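Local atomic coordinates of putative histidinol-phosphate aminotransferase (Burkholderia pseudomallei, PDB entry 3P1T), a protein that probably transfers the amino group of L-histidinol phosphate to 2-oxoglutarate in histidine biosynthesis, using pyridoxal 5'-phosphate as cofactor. Residues A[145-149]-A[304-309]; A[166-172]-A[189-195]; A[196-202]-A[236-241]. One frame throughout, in Å; residues are numbered along the deposited sequence.

Contact 1: A[145-149]-A[304-309]; sequences SNPTG and AGQFGL
Asn146 begins the contact by bringing its OD1 obliquely to Phe307, 4.2 Å from CZ. With CG anti to the backbone N (chi1 177°), its amide reaches toward two polar partners: OD1 accepts from Arg314 and ND2 donates to a bound tartrate. An amide, with an acceptor and a donor at one end, suits this double task. A cis peptide leads into Pro147, whose compact ring is turned at the 304-309 segment. Its CG lies 3.7 Å from Phe307 CD2, while its CD rests at the same distance from Phe307 CB; the proline ring and the phenylalanine side chain overlap along their flanks, running in opposite senses. The same CG meets Leu309 CD1 at 4.0 Å and, more loosely, the small methyl of Ala304. Thr148 CG2 lies 3.9 Å from Leu309 CD1, the two side chains running roughly perpendicular, while OG1 makes a weak bond to Gln150 N. Within 304-309, Phe307 N and Leu309 N reach Ala304 O from opposite faces of its plane. The SNPTG sequence with its cis proline is typical of this aminotransferase family, and its setting beside Arg314 and tartrate is consistent with the family's substrate pocket.

Contact 2: A[166-172]-A[189-195]; sequences KLLIDET and NELVFRS
Leu167 to Asp170 pair in register with Glu190 to Phe193 as neighbouring parallel strands of the seven-stranded mixed sheet, the central sheet of the aminotransferase fold. Leu191 N donates to Leu167 O at 2.8 Å, Ile169 N to Leu191 O, and Phe193 N to Ile169 O, a ladder that Glu171 N continues to Phe193 O. On one face the apolar Leu168 and Phe193 suit their packing on helix 76-87, and Leu191 packs on Leu210; Leu168 CD1 touches Leu191 CB at 4.0 Å. Asp170 is this face's polar member, OD2 bonded to Tyr103, and is probably the aspartate that in related aminotransferases pairs with the cofactor's pyridine nitrogen. On the other face Glu190 runs alongside Leu167, its carboxylate bound to Arg161.

Arg194 starts away from the 166-172 segment at CB, but beyond CG a bend at chi2 (-75°) swings the chain back. CD then lies 3.8 Å from both Glu171 O and Glu171 CB. NE donates to Glu171 OE1 at 2.8 Å, CZ follows at 3.2 Å from that oxygen, and at the tip NH2 donates to it, also at 2.8 Å. This side-on salt bridge places OE1 at the guanidinium edge, although the carboxylate plane is turned 42° from it; two N-H groups on one oxygen would hold the arginine's rotation. Lys166, at the opposite end, sends NZ to Asn189 OD1 in the carbonyl plane, on a lone pair. In an Asx turn, Asp170 OD1 takes Thr172 N at 3.1 Å nearly along its C-O axis and Thr172 OG1 on its syn lone pair.

Contact 3: A[196-202]-A[236-241]; sequences FSKSYGL and ALEAAL
Leu237 and Phe196 form a CH-pi contact: the methyl CD1 sits 3.6 Å from the ring centroid and only 8° off its normal, squarely over the face. Leu237 turns its CG away from its own backbone N (chi1 177°), and the second torsion (61°) then sets CD1 over the phenyl ring, although CB does not start out in that direction. One turn on, Leu241 CD2 touches two rings obliquely, 3.9 Å from Phe196 CE1 and 4.0 Å from Tyr200 CE2. The rings themselves meet with Phe196 CD1 above the centre of the Tyr200 ring.

Aliphatic packing is carried by Leu202, whose CD1 lies 3.8 Å from both Ala240 CB and Leu237 CA. Alanine suits this position because its short side chain lets the leucine approach the helix backbone.

Polar atoms play a smaller part. Ala240 O lies at the edge of the tyrosine ring, 3.8 Å from Tyr200 CD2, while the phenol OH is bonded to His63. A type I turn from Lys198 to Gly201 shapes the loop, and Leu202 N closes it onto Phe196 O; glycine readily accepts the positive phi of the last turn position.

The loop, which leads from strand 190-195 to strand 208-211, packs against a flank of helix 231-241, with Leu60 and Phe64 of helix 52-64 packing on Phe196 and Ile45 of the second subunit on Leu202.

Contacts 2 and 3 are continuous: strand 190-195 runs into the 196-202 loop, and they touch where Thr172 CG2 meets Lys198 CE at 3.8 Å and Ser195 O meets Tyr200 CD1 at 3.9 Å. Contact 1 stands apart, its nearest atoms about 6 Å from those of contact 2 and about 7 Å from those of contact 3. Bound tartrate, probably from the crystallisation liquor, relates all three: Asn146 and Lys198 hydrogen-bond to it, and the side chain of Thr172 is about 4 Å away. It probably marks the active-site pocket, since in related aminotransferases the lysine at the position of Lys198 carries the cofactor. Tyr48 of the second subunit, bonded to Lys198, brings the dimer partner here.

Contact 1: A[145-149]-A[304-309]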
loop_
_atom_site.group_PDB
_atom_site.type_symbol
_atom_site.label_atom_id
_atom_site.label_comp_id
_atom_site.label_asym_id
_atom_site.label_seq_id
_atom_site.Cartn_x
_atom_site.Cartn_y
_atom_site.Cartn_z
ATOM N N SER A 145 6.151 -22.693 10.431
ATOM C CA SER A 145 7.355 -21.955 10.020
ATOM C C SER A 145 7.703 -22.106 8.528
ATOM O O SER A 145 7.518 -23.163 7.928
ATOM C CB SER A 145 8.559 -22.411 10.834
ATOM O OG SER A 145 9.740 -21.764 10.386
ATOM N N ASN A 146 8.252 -21.037 7.961
ATOM C CA ASN A 146 8.780 -20.980 6.600
ATOM C C ASN A 146 10.299 -20.883 6.737
ATOM O O ASN A 146 10.741 -19.985 7.457
ATOM C CB ASN A 146 8.160 -19.810 5.806
ATOM C CG ASN A 146 8.679 -19.615 4.399
ATOM O OD1 ASN A 146 9.370 -20.450 3.828
ATOM N ND2 ASN A 146 8.343 -18.494 3.799
ATOM N N PRO A 147 11.124 -21.844 6.229
ATOM C CA PRO A 147 10.814 -22.928 5.283
ATOM C C PRO A 147 10.765 -24.354 5.864
ATOM O O PRO A 147 10.740 -25.311 5.072
ATOM C CB PRO A 147 12.009 -22.833 4.334
ATOM C CG PRO A 147 13.164 -22.525 5.258
ATOM C CD PRO A 147 12.589 -21.712 6.398
ATOM N N THR A 148 10.759 -24.512 7.208
ATOM C CA THR A 148 10.830 -25.838 7.840
ATOM C C THR A 148 9.497 -26.577 7.783
ATOM O O THR A 148 9.478 -27.811 7.759
ATOM C CB THR A 148 11.312 -25.722 9.292
ATOM O OG1 THR A 148 10.350 -25.023 10.064
ATOM C CG2 THR A 148 12.683 -25.038 9.403
ATOM N N GLY A 149 8.409 -25.829 7.762
ATOM C CA GLY A 149 7.062 -26.378 7.747
ATOM C C GLY A 149 6.649 -26.927 9.094
ATOM O O GLY A 149 5.638 -27.609 9.199
ATOM N N ALA A 304 16.784 -22.934 0.059
ATOM C CA ALA A 304 16.505 -22.603 1.457
ATOM C C ALA A 304 17.711 -21.899 2.151
ATOM O O ALA A 304 17.602 -21.530 3.325
ATOM C CB ALA A 304 16.108 -23.857 2.222
ATOM N N GLY A 305 18.800 -21.669 1.402
ATOM C CA GLY A 305 19.976 -20.930 1.854
ATOM C C GLY A 305 19.603 -19.490 2.186
ATOM O O GLY A 305 20.209 -18.863 3.057
ATOM N N GLN A 306 18.536 -18.988 1.531
ATOM C CA GLN A 306 17.936 -17.669 1.708
ATOM C C GLN A 306 17.469 -17.471 3.140
ATOM O O GLN A 306 17.428 -16.339 3.621
ATOM C CB GLN A 306 16.733 -17.550 0.750
ATOM C CG GLN A 306 16.139 -16.154 0.647
ATOM C CD GLN A 306 14.973 -16.075 -0.304
ATOM O OE1 GLN A 306 14.946 -16.688 -1.385
ATOM N NE2 GLN A 306 14.022 -15.237 0.038
ATOM N N PHE A 307 17.078 -18.579 3.804
ATOM C CA PHE A 307 16.539 -18.593 5.162
ATOM C C PHE A 307 17.554 -19.149 6.186
ATOM O O PHE A 307 17.203 -19.304 7.348
ATOM C CB PHE A 307 15.251 -19.425 5.194
ATOM C CG PHE A 307 14.294 -19.063 4.090
ATOM C CD1 PHE A 307 13.500 -17.927 4.182
ATOM C CD2 PHE A 307 14.200 -19.844 2.944
ATOM C CE1 PHE A 307 12.632 -17.573 3.141
ATOM C CE2 PHE A 307 13.328 -19.496 1.909
ATOM C CZ PHE A 307 12.549 -18.362 2.015
ATOM N N GLY A 308 18.795 -19.381 5.764
ATOM C CA GLY A 308 19.863 -19.868 6.632
ATOM C C GLY A 308 20.022 -21.373 6.630
ATOM O O GLY A 308 20.868 -21.918 7.359
ATOM N N LEU A 309 19.188 -22.058 5.818
ATOM C CA LEU A 309 19.226 -23.508 5.681
ATOM C C LEU A 309 19.868 -23.887 4.358
ATOM O O LEU A 309 19.194 -24.396 3.458
ATOM C CB LEU A 309 17.836 -24.118 5.806
ATOM C CG LEU A 309 17.387 -24.450 7.192
ATOM C CD1 LEU A 309 15.893 -24.644 7.228
ATOM C CD2 LEU A 309 18.098 -25.673 7.726
#

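Contact 2: A[166-172]-A[189-195]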
loop_
_atom_site.group_PDB
_atom_site.type_symbol
_atom_site.label_atom_id
_atom_site.label_comp_id
_atom_site.label_asym_id
_atom_site.label_seq_id
_atom_site.Cartn_x
_atom_site.Cartn_y
_atom_site.Cartn_z
ATOM N N LYS A 166 5.875 -9.200 24.546
ATOM C CA LYS A 166 4.911 -9.188 23.445
ATOM C C LYS A 166 5.158 -10.391 22.556
ATOM O O LYS A 166 6.307 -10.833 22.437
ATOM C CB LYS A 166 4.969 -7.888 22.613
ATOM C CG LYS A 166 4.656 -6.617 23.382
ATOM C CD LYS A 166 3.230 -6.556 23.903
ATOM C CE LYS A 166 3.140 -5.483 24.954
ATOM N NZ LYS A 166 1.781 -5.402 25.538
ATOM N N LEU A 167 4.096 -10.913 21.917
ATOM C CA LEU A 167 4.215 -12.044 20.998
ATOM C C LEU A 167 3.370 -11.828 19.748
ATOM O O LEU A 167 2.176 -11.536 19.848
ATOM C CB LEU A 167 3.799 -13.346 21.697
ATOM C CG LEU A 167 3.901 -14.643 20.890
ATOM C CD1 LEU A 167 5.348 -14.998 20.573
ATOM C CD2 LEU A 167 3.268 -15.783 21.617
ATOM N N LEU A 168 4.000 -11.954 18.574
ATOM C CA LEU A 168 3.329 -11.904 17.275
ATOM C C LEU A 168 3.476 -13.268 16.597
ATOM O O LEU A 168 4.603 -13.708 16.352
ATOM C CB LEU A 168 3.859 -10.776 16.362
ATOM C CG LEU A 168 3.349 -10.809 14.899
ATOM C CD1 LEU A 168 1.831 -10.578 14.816
ATOM C CD2 LEU A 168 4.084 -9.797 14.044
ATOM N N ILE A 169 2.355 -13.936 16.307
ATOM C CA ILE A 169 2.382 -15.216 15.610
ATOM C C ILE A 169 1.921 -14.974 14.193
ATOM O O ILE A 169 0.786 -14.571 13.967
ATOM C CB ILE A 169 1.557 -16.343 16.311
ATOM C CG1 ILE A 169 2.012 -16.569 17.790
ATOM C CG2 ILE A 169 1.593 -17.667 15.490
ATOM C CD1 ILE A 169 3.500 -17.085 17.995
ATOM N N ASP A 170 2.810 -15.203 13.244
ATOM C CA ASP A 170 2.531 -15.048 11.821
ATOM C C ASP A 170 1.958 -16.378 11.307
ATOM O O ASP A 170 2.696 -17.339 11.085
ATOM C CB ASP A 170 3.818 -14.603 11.076
ATOM C CG ASP A 170 3.767 -14.549 9.563
ATOM O OD1 ASP A 170 2.757 -15.003 8.980
ATOM O OD2 ASP A 170 4.742 -14.065 8.959
ATOM N N GLU A 171 0.628 -16.420 11.148
ATOM C CA GLU A 171 -0.091 -17.623 10.734
ATOM C C GLU A 171 -0.375 -17.642 9.214
ATOM O O GLU A 171 -1.423 -18.129 8.804
ATOM C CB GLU A 171 -1.396 -17.758 11.523
ATOM C CG GLU A 171 -1.182 -18.326 12.925
ATOM C CD GLU A 171 -2.422 -18.744 13.697
ATOM O OE1 GLU A 171 -3.501 -18.145 13.474
ATOM O OE2 GLU A 171 -2.305 -19.645 14.559
ATOM N N THR A 172 0.617 -17.207 8.378
ATOM C CA THR A 172 0.523 -17.191 6.911
ATOM C C THR A 172 0.154 -18.583 6.358
ATOM O O THR A 172 -0.658 -18.674 5.420
ATOM C CB THR A 172 1.854 -16.701 6.290
ATOM O OG1 THR A 172 2.020 -15.316 6.576
ATOM C CG2 THR A 172 1.922 -16.885 4.775
ATOM N N ASN A 189 -1.034 -8.893 25.372
ATOM C CA ASN A 189 0.365 -8.977 24.930
ATOM C C ASN A 189 0.587 -9.970 23.781
ATOM O O ASN A 189 1.707 -10.464 23.588
ATOM C CB ASN A 189 1.225 -9.412 26.127
ATOM C CG ASN A 189 0.997 -8.580 27.352
ATOM O OD1 ASN A 189 1.152 -7.350 27.346
ATOM N ND2 ASN A 189 0.563 -9.235 28.405
ATOM N N GLU A 190 -0.461 -10.240 23.010
ATOM C CA GLU A 190 -0.358 -11.196 21.916
ATOM C C GLU A 190 -1.179 -10.719 20.715
ATOM O O GLU A 190 -2.320 -10.255 20.858
ATOM C CB GLU A 190 -0.809 -12.599 22.379
ATOM C CG GLU A 190 -0.417 -13.717 21.434
ATOM C CD GLU A 190 -0.736 -15.137 21.867
ATOM O OE1 GLU A 190 -1.033 -15.367 23.066
ATOM O OE2 GLU A 190 -0.671 -16.031 20.991
ATOM N N LEU A 191 -0.565 -10.827 19.539
ATOM C CA LEU A 191 -1.155 -10.484 18.252
ATOM C C LEU A 191 -0.987 -11.653 17.268
ATOM O O LEU A 191 -0.085 -12.482 17.425
ATOM C CB LEU A 191 -0.530 -9.194 17.672
ATOM C CG LEU A 191 -0.796 -7.914 18.449
ATOM C CD1 LEU A 191 0.394 -7.561 19.317
ATOM C CD2 LEU A 191 -1.051 -6.760 17.512
ATOM N N VAL A 192 -1.852 -11.722 16.261
ATOM C CA VAL A 192 -1.771 -12.782 15.251
ATOM C C VAL A 192 -1.954 -12.126 13.851
ATOM O O VAL A 192 -2.721 -11.170 13.696
ATOM C CB VAL A 192 -2.767 -13.965 15.533
ATOM C CG1 VAL A 192 -4.199 -13.511 15.739
ATOM C CG2 VAL A 192 -2.693 -15.057 14.483
ATOM N N PHE A 193 -1.175 -12.597 12.867
ATOM C CA PHE A 193 -1.256 -12.139 11.486
ATOM C C PHE A 193 -1.726 -13.277 10.559
ATOM O O PHE A 193 -1.233 -14.391 10.667
ATOM C CB PHE A 193 0.097 -11.583 11.013
ATOM C CG PHE A 193 0.173 -11.268 9.534
ATOM C CD1 PHE A 193 -0.282 -10.047 9.038
ATOM C CD2 PHE A 193 0.707 -12.194 8.632
ATOM C CE1 PHE A 193 -0.222 -9.764 7.668
ATOM C CE2 PHE A 193 0.759 -11.912 7.260
ATOM C CZ PHE A 193 0.323 -10.688 6.795
ATOM N N ARG A 194 -2.663 -12.967 9.643
ATOM C CA ARG A 194 -3.166 -13.870 8.598
ATOM C C ARG A 194 -2.915 -13.234 7.235
ATOM O O ARG A 194 -3.135 -12.022 7.086
ATOM C CB ARG A 194 -4.659 -14.199 8.781
ATOM C CG ARG A 194 -4.997 -14.964 10.050
ATOM C CD ARG A 194 -4.611 -16.410 9.956
ATOM N NE ARG A 194 -4.884 -17.125 11.203
ATOM C CZ ARG A 194 -5.997 -17.803 11.451
ATOM N NH1 ARG A 194 -6.969 -17.845 10.550
ATOM N NH2 ARG A 194 -6.149 -18.441 12.606
ATOM N N SER A 195 -2.456 -14.039 6.252
ATOM C CA SER A 195 -2.150 -13.605 4.881
ATOM C C SER A 195 -3.247 -14.014 3.904
ATOM O O SER A 195 -3.846 -15.080 4.086
ATOM C CB SER A 195 -0.825 -14.218 4.434
ATOM O OG SER A 195 -0.426 -13.817 3.133
HETATM O O HOH W 1 -3.241 -17.092 6.819
#

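Contact 3: A[196-202]-A[236-241]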
loop_
_atom_site.group_PDB
_atom_site.type_symbol
_atom_site.label_atom_id
_atom_site.label_comp_id
_atom_site.label_asym_id
_atom_site.label_seq_id
_atom_site.Cartn_x
_atom_site.Cartn_y
_atom_site.Cartn_z
ATOM N N PHE A 196 -3.489 -13.203 2.846
ATOM C CA PHE A 196 -4.467 -13.567 1.821
ATOM C C PHE A 196 -3.731 -14.003 0.548
ATOM O O PHE A 196 -4.357 -14.217 -0.497
ATOM C CB PHE A 196 -5.459 -12.406 1.536
ATOM C CG PHE A 196 -6.276 -11.996 2.745
ATOM C CD1 PHE A 196 -7.288 -12.821 3.239
ATOM C CD2 PHE A 196 -6.008 -10.812 3.413
ATOM C CE1 PHE A 196 -7.993 -12.479 4.395
ATOM C CE2 PHE A 196 -6.726 -10.464 4.562
ATOM C CZ PHE A 196 -7.715 -11.298 5.045
ATOM N N SER A 197 -2.405 -14.181 0.655
ATOM C CA SER A 197 -1.525 -14.498 -0.469
ATOM C C SER A 197 -1.518 -15.993 -0.873
ATOM O O SER A 197 -1.234 -16.302 -2.045
ATOM C CB SER A 197 -0.089 -14.082 -0.147
ATOM O OG SER A 197 0.075 -12.672 -0.105
ATOM N N LYS A 198 -1.812 -16.918 0.065
ATOM C CA LYS A 198 -1.677 -18.338 -0.258
ATOM C C LYS A 198 -3.042 -18.938 -0.562
ATOM O O LYS A 198 -3.532 -18.747 -1.669
ATOM C CB LYS A 198 -0.956 -19.105 0.881
ATOM C CG LYS A 198 0.301 -18.417 1.446
ATOM C CD LYS A 198 1.358 -18.030 0.395
ATOM C CE LYS A 198 2.500 -17.263 0.999
ATOM N NZ LYS A 198 3.328 -16.644 -0.059
ATOM N N SER A 199 -3.653 -19.644 0.395
ATOM C CA SER A 199 -4.951 -20.295 0.274
ATOM C C SER A 199 -6.024 -19.409 -0.379
ATOM O O SER A 199 -6.850 -19.943 -1.124
ATOM C CB SER A 199 -5.432 -20.712 1.655
ATOM O OG SER A 199 -5.111 -19.727 2.626
ATOM N N TYR A 200 -6.019 -18.073 -0.101
ATOM C CA TYR A 200 -7.003 -17.116 -0.623
ATOM C C TYR A 200 -6.679 -16.668 -2.067
ATOM O O TYR A 200 -7.545 -16.080 -2.720
ATOM C CB TYR A 200 -7.108 -15.889 0.292
ATOM C CG TYR A 200 -7.815 -16.173 1.598
ATOM C CD1 TYR A 200 -7.117 -16.666 2.699
ATOM C CD2 TYR A 200 -9.186 -15.922 1.746
ATOM C CE1 TYR A 200 -7.762 -16.909 3.915
ATOM C CE2 TYR A 200 -9.843 -16.165 2.958
ATOM C CZ TYR A 200 -9.125 -16.658 4.042
ATOM O OH TYR A 200 -9.761 -16.894 5.242
ATOM N N GLY A 201 -5.462 -16.956 -2.538
ATOM C CA GLY A 201 -5.008 -16.658 -3.896
ATOM C C GLY A 201 -4.851 -15.198 -4.299
ATOM O O GLY A 201 -4.977 -14.875 -5.486
ATOM N N LEU A 202 -4.501 -14.311 -3.353
ATOM C CA LEU A 202 -4.291 -12.894 -3.673
ATOM C C LEU A 202 -2.812 -12.478 -3.500
ATOM O O LEU A 202 -2.552 -11.333 -3.134
ATOM C CB LEU A 202 -5.190 -12.005 -2.796
ATOM C CG LEU A 202 -6.691 -12.306 -2.765
ATOM C CD1 LEU A 202 -7.399 -11.302 -1.913
ATOM C CD2 LEU A 202 -7.288 -12.287 -4.143
ATOM N N ALA A 236 -11.484 -7.053 -4.687
ATOM C CA ALA A 236 -10.854 -8.350 -4.887
ATOM C C ALA A 236 -10.940 -9.169 -3.590
ATOM O O ALA A 236 -11.522 -10.270 -3.589
ATOM C CB ALA A 236 -9.413 -8.173 -5.329
ATOM N N LEU A 237 -10.454 -8.575 -2.472
ATOM C CA LEU A 237 -10.463 -9.182 -1.149
ATOM C C LEU A 237 -11.883 -9.572 -0.739
ATOM O O LEU A 237 -12.095 -10.710 -0.286
ATOM C CB LEU A 237 -9.846 -8.237 -0.110
ATOM C CG LEU A 237 -9.865 -8.725 1.337
ATOM C CD1 LEU A 237 -9.092 -9.996 1.497
ATOM C CD2 LEU A 237 -9.336 -7.684 2.262
ATOM N N GLU A 238 -12.852 -8.656 -0.944
ATOM C CA GLU A 238 -14.249 -8.903 -0.611
ATOM C C GLU A 238 -14.779 -10.186 -1.293
ATOM O O GLU A 238 -15.439 -10.985 -0.630
ATOM C CB GLU A 238 -15.092 -7.711 -1.017
ATOM C CG GLU A 238 -16.538 -7.845 -0.609
ATOM C CD GLU A 238 -17.377 -6.633 -0.922
ATOM O OE1 GLU A 238 -17.196 -6.045 -2.015
ATOM O OE2 GLU A 238 -18.227 -6.283 -0.070
ATOM N N ALA A 239 -14.467 -10.379 -2.594
ATOM C CA ALA A 239 -14.872 -11.544 -3.375
ATOM C C ALA A 239 -14.137 -12.796 -2.912
ATOM O O ALA A 239 -14.745 -13.860 -2.867
ATOM C CB ALA A 239 -14.610 -11.300 -4.850
ATOM N N ALA A 240 -12.849 -12.667 -2.530
ATOM C CA ALA A 240 -12.041 -13.798 -2.064
ATOM C C ALA A 240 -12.547 -14.353 -0.727
ATOM O O ALA A 240 -12.317 -15.533 -0.439
ATOM C CB ALA A 240 -10.584 -13.388 -1.925
ATOM N N LEU A 241 -13.241 -13.528 0.072
ATOM C CA LEU A 241 -13.766 -13.946 1.371
ATOM C C LEU A 241 -15.060 -14.741 1.205
ATOM O O LEU A 241 -15.381 -15.576 2.054
ATOM C CB LEU A 241 -13.993 -12.750 2.304
ATOM C CG LEU A 241 -12.781 -11.893 2.669
ATOM C CD1 LEU A 241 -13.213 -10.719 3.468
ATOM C CD2 LEU A 241 -11.732 -12.672 3.433
#